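S12 family peptidase (Streptomyces sp. 82F2, PDB 3WWX) is a D-stereospecific amidohydrolase that probably cleaves amide bonds of D-amino-acid substrates, and belongs to the beta-lactamase clan. Local coordinates at residues 64-67 with 68-71; 136-139 with 140-144; 174-177 with 178-182. All blocks are in the same frame, centred on the assembly; numbering follows the deposited sequence.

Interaction 1 (64-67 with 68-71); sequences LQLQ and AEGR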
ATOM      1  N   LEU A  64       7.937   9.570  -9.200  1.00 10.92           N
ATOM      2  CA  LEU A  64       8.018  11.025  -9.072  1.00 11.70           C
ATOM      3  C   LEU A  64       9.460  11.526  -9.028  1.00 13.31           C
ATOM      4  O   LEU A  64       9.753  12.589  -9.587  1.00 14.04           O
ATOM      5  CB  LEU A  64       7.192  11.482  -7.861  1.00 11.93           C
ATOM      6  CG  LEU A  64       5.683  11.451  -8.130  1.00 13.95           C
ATOM      7  CD1 LEU A  64       4.892  11.336  -6.832  1.00 14.98           C
ATOM      8  CD2 LEU A  64       5.256  12.704  -8.896  1.00 13.20           C
ATOM      9  N   GLN A  65      10.355  10.784  -8.399  1.00 12.68           N
ATOM     10  CA  GLN A  65      11.770  11.122  -8.478  1.00 12.40           C
ATOM     11  C   GLN A  65      12.274  11.031  -9.906  1.00 14.82           C
ATOM     12  O   GLN A  65      13.002  11.918 -10.361  1.00 15.99           O
ATOM     13  CB  GLN A  65      12.610  10.234  -7.576  1.00 13.83           C
ATOM     14  CG  GLN A  65      12.399  10.454  -6.083  1.00 12.23           C
ATOM     15  CD  GLN A  65      13.459   9.769  -5.267  1.00 15.87           C
ATOM     16  OE1 GLN A  65      14.202   8.925  -5.769  1.00 17.71           O
ATOM     17  NE2 GLN A  65      13.562  10.140  -3.992  1.00 16.79           N
ATOM     18  N   LEU A  66      11.913   9.973 -10.618  1.00 13.05           N
ATOM     19  CA  LEU A  66      12.391   9.824 -11.991  1.00 14.95           C
ATOM     20  C   LEU A  66      11.900  10.971 -12.866  1.00 18.10           C
ATOM     21  O   LEU A  66      12.636  11.456 -13.728  1.00 16.82           O
ATOM     22  CB  LEU A  66      11.978   8.464 -12.573  1.00 14.01           C
ATOM     23  CG  LEU A  66      12.613   7.245 -11.902  1.00 13.83           C
ATOM     24  CD1 LEU A  66      11.901   5.984 -12.365  1.00 15.11           C
ATOM     25  CD2 LEU A  66      14.120   7.174 -12.198  1.00 15.94           C
ATOM     26  N   GLN A  67      10.673  11.427 -12.631  1.00 14.91           N
ATOM     27  CA  GLN A  67      10.149  12.569 -13.367  1.00 15.34           C
ATOM     28  C   GLN A  67      10.942  13.834 -13.015  1.00 18.61           C
ATOM     29  O   GLN A  67      11.244  14.650 -13.902  1.00 19.99           O
ATOM     30  CB  GLN A  67       8.650  12.773 -13.125  1.00 14.05           C
ATOM     31  CG  GLN A  67       8.126  14.055 -13.776  1.00 16.31           C
ATOM     32  CD  GLN A  67       6.639  14.236 -13.666  1.00 16.06           C
ATOM     33  OE1 GLN A  67       5.912  14.148 -14.664  1.00 17.32           O
ATOM     34  NE2 GLN A  67       6.164  14.519 -12.456  1.00 15.69           N
ATOM     35  N   ALA A  68      11.255  14.008 -11.737  1.00 15.31           N
ATOM     36  CA  ALA A  68      12.033  15.165 -11.269  1.00 15.81           C
ATOM     37  C   ALA A  68      13.435  15.165 -11.873  1.00 21.68           C
ATOM     38  O   ALA A  68      14.052  16.226 -12.002  1.00 22.50           O
ATOM     39  CB  ALA A  68      12.124  15.151  -9.772  1.00 18.12           C
ATOM     40  N   GLU A  69      13.938  13.987 -12.231  1.00 19.41           N
ATOM     41  CA  GLU A  69      15.255  13.852 -12.844  1.00 17.83           C
ATOM     42  C   GLU A  69      15.179  14.027 -14.368  1.00 18.73           C
ATOM     43  O   GLU A  69      16.194  13.897 -15.058  1.00 22.13           O
ATOM     44  CB  GLU A  69      15.892  12.503 -12.465  1.00 22.65           C
ATOM     45  CG  GLU A  69      16.206  12.397 -10.973  1.00 19.83           C
ATOM     46  CD  GLU A  69      16.589  10.999 -10.492  1.00 20.30           C
ATOM     47  OE1 GLU A  69      16.682  10.067 -11.316  1.00 22.29           O
ATOM     48  OE2 GLU A  69      16.806  10.847  -9.274  1.00 24.97           O
ATOM     49  N   GLY A  70      13.980  14.308 -14.874  1.00 19.21           N
ATOM     50  CA  GLY A  70      13.745  14.532 -16.293  1.00 18.12           C
ATOM     51  C   GLY A  70      13.800  13.272 -17.132  1.00 22.13           C
ATOM     52  O   GLY A  70      14.057  13.337 -18.338  1.00 22.26           O
ATOM     53  N   ARG A  71      13.534  12.119 -16.511  1.00 18.96           N
ATOM     54  CA  ARG A  71      13.680  10.828 -17.192  1.00 18.92           C
ATOM     55  C   ARG A  71      12.358  10.264 -17.717  1.00 17.29           C
ATOM     56  O   ARG A  71      12.334   9.328 -18.528  1.00 20.02           O
ATOM     57  CB  ARG A  71      14.369   9.822 -16.273  1.00 18.67           C
ATOM     58  CG  ARG A  71      15.787  10.275 -15.892  1.00 21.35           C
ATOM     59  CD  ARG A  71      16.413   9.444 -14.805  1.00 22.63           C
ATOM     60  NE  ARG A  71      16.693   8.086 -15.248  1.00 25.11           N
ATOM     61  CZ  ARG A  71      17.310   7.176 -14.504  1.00 23.74           C
ATOM     62  NH1 ARG A  71      17.711   7.490 -13.278  1.00 26.43           N
ATOM     63  NH2 ARG A  71      17.513   5.952 -14.980  1.00 24.72           N
TER
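Leu66 and Arg71 are tied together at the C-terminal end of helix 55-68, which closes in a Schellman motif. Arg71 N donates back to Leu66 O at 3.0 Å and 159°, and Gly70 N bonds to Gln67 O at 2.9 Å from well above the plane of that carbonyl. The positive phi of Gly70 (73°) turns the chain out of the helix, while Ala68 N to Leu64 O (3.0 Å) and Glu69 N to Gln65 O (2.9 Å) keep the regular i+4 pattern up to the break. The tight side is that of Leu66, which is buried and also packs on Val173 and Thr174 of helix 160-174. The looser side holds the exposed residues 68-71. Here Glu69 OE1 and Arg71 NH1 form a salt bridge whose hydrogen bond is weak at 3.4 Å. Glu69 OE2 turns to Arg185, which Gln65 OE1 also binds, so this acid serves two arginines. With its chain bent at chi3 (68°), Arg71 brings one guanidinium face over the leucine, and Leu66 CD2 sits beneath the rim of that face, 3.8 Å from Arg71 NH1.

Interaction 2 (136-139 with 140-144); sequences PKQL and VAVAM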
ATOM      1  N   PRO A 136       5.400  -9.935 -13.196  1.00 10.03           N
ATOM      2  CA  PRO A 136       4.539  -8.784 -13.468  1.00  9.82           C
ATOM      3  C   PRO A 136       3.779  -8.947 -14.778  1.00 10.86           C
ATOM      4  O   PRO A 136       2.586  -8.657 -14.819  1.00 10.52           O
ATOM      5  CB  PRO A 136       5.509  -7.608 -13.498  1.00 10.65           C
ATOM      6  CG  PRO A 136       6.619  -8.053 -12.528  1.00 12.14           C
ATOM      7  CD  PRO A 136       6.755  -9.545 -12.774  1.00 10.18           C
ATOM      8  N   LYS A 137       4.418  -9.430 -15.835  1.00 10.71           N
ATOM      9  CA  LYS A 137       3.702  -9.583 -17.096  1.00  9.76           C
ATOM     10  C   LYS A 137       2.583 -10.621 -16.982  1.00 10.78           C
ATOM     11  O   LYS A 137       1.543 -10.480 -17.634  1.00 11.44           O
ATOM     12  CB  LYS A 137       4.666  -9.899 -18.256  1.00 13.02           C
ATOM     13  CG  LYS A 137       5.522 -11.119 -18.046  1.00 20.31           C
ATOM     14  CD  LYS A 137       6.520 -11.311 -19.212  1.00 24.65           C
ATOM     15  CE  LYS A 137       7.387 -12.551 -18.998  1.00 29.32           C
ATOM     16  NZ  LYS A 137       8.207 -12.895 -20.194  1.00 39.57           N
ATOM     17  N   GLN A 138       2.764 -11.646 -16.152  1.00 10.48           N
ATOM     18  CA  GLN A 138       1.682 -12.612 -15.938  1.00 10.06           C
ATOM     19  C   GLN A 138       0.487 -11.969 -15.243  1.00 10.23           C
ATOM     20  O   GLN A 138      -0.669 -12.238 -15.591  1.00 11.59           O
ATOM     21  CB  GLN A 138       2.160 -13.833 -15.150  1.00 10.29           C
ATOM     22  CG  GLN A 138       1.062 -14.868 -14.875  1.00  9.19           C
ATOM     23  CD  GLN A 138       0.580 -15.556 -16.122  1.00 13.11           C
ATOM     24  OE1 GLN A 138       1.227 -16.478 -16.612  1.00 12.39           O
ATOM     25  NE2 GLN A 138      -0.549 -15.110 -16.654  1.00 12.59           N
ATOM     26  N   LEU A 139       0.732 -11.133 -14.243  1.00  9.67           N
ATOM     27  CA  LEU A 139      -0.359 -10.440 -13.571  1.00  9.56           C
ATOM     28  C   LEU A 139      -1.109  -9.522 -14.537  1.00  8.91           C
ATOM     29  O   LEU A 139      -2.328  -9.452 -14.526  1.00  9.45           O
ATOM     30  CB  LEU A 139       0.192  -9.654 -12.383  1.00  9.00           C
ATOM     31  CG  LEU A 139       0.818 -10.522 -11.278  1.00  9.74           C
ATOM     32  CD1 LEU A 139       1.405  -9.619 -10.204  1.00 10.85           C
ATOM     33  CD2 LEU A 139      -0.183 -11.517 -10.675  1.00 11.85           C
ATOM     34  N   VAL A 140      -0.384  -8.781 -15.360  1.00  9.57           N
ATOM     35  CA  VAL A 140      -1.028  -7.904 -16.329  1.00 11.18           C
ATOM     36  C   VAL A 140      -1.827  -8.758 -17.329  1.00 10.73           C
ATOM     37  O   VAL A 140      -2.958  -8.404 -17.690  1.00 10.53           O
ATOM     38  CB  VAL A 140       0.006  -7.009 -17.022  1.00 11.27           C
ATOM     39  CG1 VAL A 140      -0.624  -6.234 -18.160  1.00 12.69           C
ATOM     40  CG2 VAL A 140       0.662  -6.057 -16.006  1.00 11.53           C
ATOM     41  N   ALA A 141      -1.277  -9.886 -17.758  1.00 11.16           N
ATOM     42  CA  ALA A 141      -2.007 -10.762 -18.688  1.00 11.56           C
ATOM     43  C   ALA A 141      -3.356 -11.174 -18.127  1.00 10.71           C
ATOM     44  O   ALA A 141      -4.359 -11.217 -18.863  1.00 11.83           O
ATOM     45  CB  ALA A 141      -1.193 -12.016 -19.011  1.00 11.50           C
ATOM     46  N   VAL A 142      -3.402 -11.488 -16.838  1.00 11.10           N
ATOM     47  CA  VAL A 142      -4.649 -11.868 -16.206  1.00  9.97           C
ATOM     48  C   VAL A 142      -5.706 -10.770 -16.418  1.00 11.22           C
ATOM     49  O   VAL A 142      -6.861 -11.044 -16.767  1.00 11.04           O
ATOM     50  CB  VAL A 142      -4.438 -12.148 -14.697  1.00  9.37           C
ATOM     51  CG1 VAL A 142      -5.752 -12.234 -13.948  1.00 11.00           C
ATOM     52  CG2 VAL A 142      -3.653 -13.426 -14.500  1.00 12.50           C
ATOM     53  N   ALA A 143      -5.317  -9.525 -16.208  1.00  9.74           N
ATOM     54  CA  ALA A 143      -6.224  -8.398 -16.388  1.00  9.81           C
ATOM     55  C   ALA A 143      -6.638  -8.166 -17.825  1.00 10.20           C
ATOM     56  O   ALA A 143      -7.762  -7.740 -18.079  1.00 10.65           O
ATOM     57  CB  ALA A 143      -5.590  -7.124 -15.804  1.00 10.59           C
ATOM     58  N   MET A 144      -5.743  -8.453 -18.767  1.00  9.70           N
ATOM     59  CA  MET A 144      -5.959  -8.105 -20.171  1.00 10.05           C
ATOM     60  C   MET A 144      -6.924  -9.043 -20.900  1.00 11.09           C
ATOM     61  O   MET A 144      -7.249  -8.799 -22.059  1.00 11.59           O
ATOM     62  CB  MET A 144      -4.618  -8.016 -20.892  1.00 11.25           C
ATOM     63  CG  MET A 144      -3.744  -6.849 -20.393  1.00 11.62           C
ATOM     64  SD  MET A 144      -4.436  -5.212 -20.633  1.00 11.91           S
ATOM     65  CE  MET A 144      -5.076  -4.845 -18.989  1.00 12.98           C
TER
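The carboxamide of Gln138 meets Ala141 and Val142 through its NE2 end, with one methyl on either side of the amide plane. Ala141 CB stands farther off that plane, 3.9 Å from Gln138 NE2, while Val142 CG2 approaches the same nitrogen from the other side at 4.1 Å. CG of Gln138 is anti to the backbone N (chi1 179°), and the bend at chi2 (68°) folds the amide along the helix surface toward these two residues. Gln138 and Ala141 also touch crystal neighbours, so the lattice may influence this pose. All of this belongs to helix 136-144, a short alpha-helix opening with Pro136. Its i+4 ladder is well formed: Val140 N to Pro136 O is 3.0 Å at 166°, and Ala141 N to Lys137 O is 2.9 Å. Val142 N to Gln138 O follows at 3.1 Å, whereas Ala143 N to Leu139 O is stretched and weak at 3.4 Å. Branched side chains crowd the same carbonyls, with Val140 CG2 lying 3.4 Å from Pro136 O. Burial splits the helix by side: Val140 packs on Leu165 and Met168 of helix 160-174, and Ala143 on Thr161 of that helix. Leu139 is buried against Tyr111 and Trp134, its side chain about 13 Å from the bound octane 1,8-diamine.

Interaction 3 (174-177 with 178-182); sequences TGRP and YGKAV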
ATOM      1  N   THR A 174      14.731   2.735 -15.686  1.00 16.49           N
ATOM      2  CA  THR A 174      15.983   2.563 -14.960  1.00 16.11           C
ATOM      3  C   THR A 174      16.865   1.429 -15.492  1.00 18.36           C
ATOM      4  O   THR A 174      18.061   1.397 -15.189  1.00 19.42           O
ATOM      5  CB  THR A 174      15.741   2.276 -13.458  1.00 18.18           C
ATOM      6  OG1 THR A 174      15.056   1.021 -13.313  1.00 15.17           O
ATOM      7  CG2 THR A 174      14.958   3.395 -12.802  1.00 17.68           C
ATOM      8  N   GLY A 175      16.285   0.498 -16.247  1.00 15.20           N
ATOM      9  CA  GLY A 175      17.004  -0.696 -16.680  1.00 17.61           C
ATOM     10  C   GLY A 175      17.268  -1.729 -15.602  1.00 20.14           C
ATOM     11  O   GLY A 175      18.022  -2.676 -15.820  1.00 23.93           O
ATOM     12  N   ARG A 176      16.638  -1.577 -14.434  1.00 16.47           N
ATOM     13  CA  ARG A 176      16.808  -2.534 -13.344  1.00 16.94           C
ATOM     14  C   ARG A 176      15.442  -2.817 -12.705  1.00 14.87           C
ATOM     15  O   ARG A 176      14.537  -2.012 -12.836  1.00 15.23           O
ATOM     16  CB  ARG A 176      17.729  -1.973 -12.263  1.00 18.79           C
ATOM     17  CG  ARG A 176      19.137  -1.560 -12.719  1.00 22.42           C
ATOM     18  CD  ARG A 176      20.003  -1.229 -11.519  1.00 29.88           C
ATOM     19  NE  ARG A 176      20.419  -2.433 -10.803  1.00 37.74           N
ATOM     20  CZ  ARG A 176      20.933  -2.448  -9.574  1.00 41.02           C
ATOM     21  NH1 ARG A 176      21.095  -1.320  -8.890  1.00 36.13           N
ATOM     22  NH2 ARG A 176      21.279  -3.606  -9.025  1.00 41.61           N
ATOM     23  N   PRO A 177      15.309  -3.955 -12.007  1.00 17.87           N
ATOM     24  CA  PRO A 177      14.034  -4.234 -11.338  1.00 16.80           C
ATOM     25  C   PRO A 177      13.626  -3.111 -10.384  1.00 14.66           C
ATOM     26  O   PRO A 177      14.481  -2.459  -9.775  1.00 13.36           O
ATOM     27  CB  PRO A 177      14.319  -5.534 -10.591  1.00 17.59           C
ATOM     28  CG  PRO A 177      15.420  -6.194 -11.398  1.00 20.71           C
ATOM     29  CD  PRO A 177      16.281  -5.042 -11.795  1.00 20.47           C
ATOM     30  N   TYR A 178      12.322  -2.870 -10.274  1.00 12.99           N
ATOM     31  CA  TYR A 178      11.840  -1.697  -9.546  1.00 12.61           C
ATOM     32  C   TYR A 178      12.277  -1.722  -8.073  1.00 12.61           C
ATOM     33  O   TYR A 178      12.480  -0.663  -7.463  1.00 13.59           O
ATOM     34  CB  TYR A 178      10.305  -1.555  -9.670  1.00 13.83           C
ATOM     35  CG  TYR A 178       9.586  -2.207  -8.535  1.00 13.73           C
ATOM     36  CD1 TYR A 178       9.357  -3.555  -8.528  1.00 13.90           C
ATOM     37  CD2 TYR A 178       9.211  -1.462  -7.419  1.00 15.28           C
ATOM     38  CE1 TYR A 178       8.747  -4.185  -7.419  1.00 13.41           C
ATOM     39  CE2 TYR A 178       8.596  -2.064  -6.331  1.00 16.38           C
ATOM     40  CZ  TYR A 178       8.373  -3.419  -6.345  1.00 15.14           C
ATOM     41  OH  TYR A 178       7.778  -3.992  -5.248  1.00 15.01           O
ATOM     42  N   GLY A 179      12.426  -2.908  -7.493  1.00 12.04           N
ATOM     43  CA  GLY A 179      12.807  -3.033  -6.095  1.00 12.28           C
ATOM     44  C   GLY A 179      14.156  -2.400  -5.817  1.00 12.92           C
ATOM     45  O   GLY A 179      14.396  -1.882  -4.733  1.00 14.00           O
ATOM     46  N   LYS A 180      15.052  -2.472  -6.788  1.00 13.14           N
ATOM     47  CA  LYS A 180      16.372  -1.873  -6.611  1.00 13.76           C
ATOM     48  C   LYS A 180      16.242  -0.357  -6.487  1.00 12.54           C
ATOM     49  O   LYS A 180      16.977   0.273  -5.727  1.00 14.55           O
ATOM     50  CB  LYS A 180      17.302  -2.240  -7.774  1.00 15.84           C
ATOM     51  CG  LYS A 180      17.545  -3.712  -7.947  1.00 23.03           C
ATOM     52  CD  LYS A 180      18.320  -4.333  -6.793  1.00 32.27           C
ATOM     53  CE  LYS A 180      18.676  -5.789  -7.094  1.00 46.14           C
ATOM     54  NZ  LYS A 180      17.457  -6.644  -7.235  1.00 50.12           N
ATOM     55  N   ALA A 181      15.281   0.234  -7.190  1.00 13.24           N
ATOM     56  CA  ALA A 181      15.052   1.674  -7.106  1.00 11.58           C
ATOM     57  C   ALA A 181      14.495   2.045  -5.724  1.00 11.29           C
ATOM     58  O   ALA A 181      14.913   3.021  -5.100  1.00 11.98           O
ATOM     59  CB  ALA A 181      14.100   2.139  -8.209  1.00 13.50           C
ATOM     60  N   VAL A 182      13.563   1.245  -5.219  1.00 11.87           N
ATOM     61  CA  VAL A 182      13.033   1.465  -3.884  1.00 12.38           C
ATOM     62  C   VAL A 182      14.147   1.369  -2.847  1.00 12.03           C
ATOM     63  O   VAL A 182      14.243   2.214  -1.954  1.00 11.64           O
ATOM     64  CB  VAL A 182      11.893   0.469  -3.574  1.00 10.71           C
ATOM     65  CG1 VAL A 182      11.453   0.594  -2.144  1.00 11.33           C
ATOM     66  CG2 VAL A 182      10.734   0.720  -4.491  1.00 12.18           C
TER
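The turn that links helix 160-174 to helix 178-187 is clasped on its outer side by Arg176 and Lys180. The two chains run at about a right angle, and the methylenes of the lysine pass over one face of the guanidinium. Lys180 CG lies above that plane, offset toward its rim, while Lys180 CD is 3.8 Å from Arg176 NH2. Lys180 bends at chi2 (-66°) and again at its last torsion, so that its carbon chain makes the contact; the like-charged Arg176 NH2 and Lys180 NZ stay 5.2 Å apart. Gly175, with positive phi, is where the chain leaves the first helix, and an ST turn spans it: Arg176 N donates to Thr174 OG1 at 3.2 Å and 160°. That hydroxyl is also bonded to Ile170 O, one turn earlier in the helix. In the first turn leading into helix 178-187, Lys180 N bonds to Pro177 O at 3.0 Å and a bent 139°, reaching the oxygen from above the carbonyl plane. Lys180 CB rests 3.5 Å from the same Pro177 O. The inner side differs in character. Tyr178 packs on Thr59 and Ile170 and bonds through OH to Glu239, and Ala181 is buried against Val62 of helix 55-68 and Ile170.

In the fold
The three contacts sample different stages of a helix: interaction 1 closes one, interaction 2 lies along one, and interaction 3 passes from one to the next. Helix 160-174 is common to all, since side chains of each pack on it. Interactions 1 and 3 meet directly, with Leu66 CD2 3.9 Å from Thr174 CG2, whereas interaction 2 touches neither; its nearest atoms to interaction 3 are about 7 Å away. Interaction 3 is a surface contact; the other two are partly buried. The chemistry differs: interaction 1 pairs acid with arginine, interaction 3 lays lysine carbons against a guanidinium, and interaction 2 adds to its backbone bonds an uncharged amide lying against methyls.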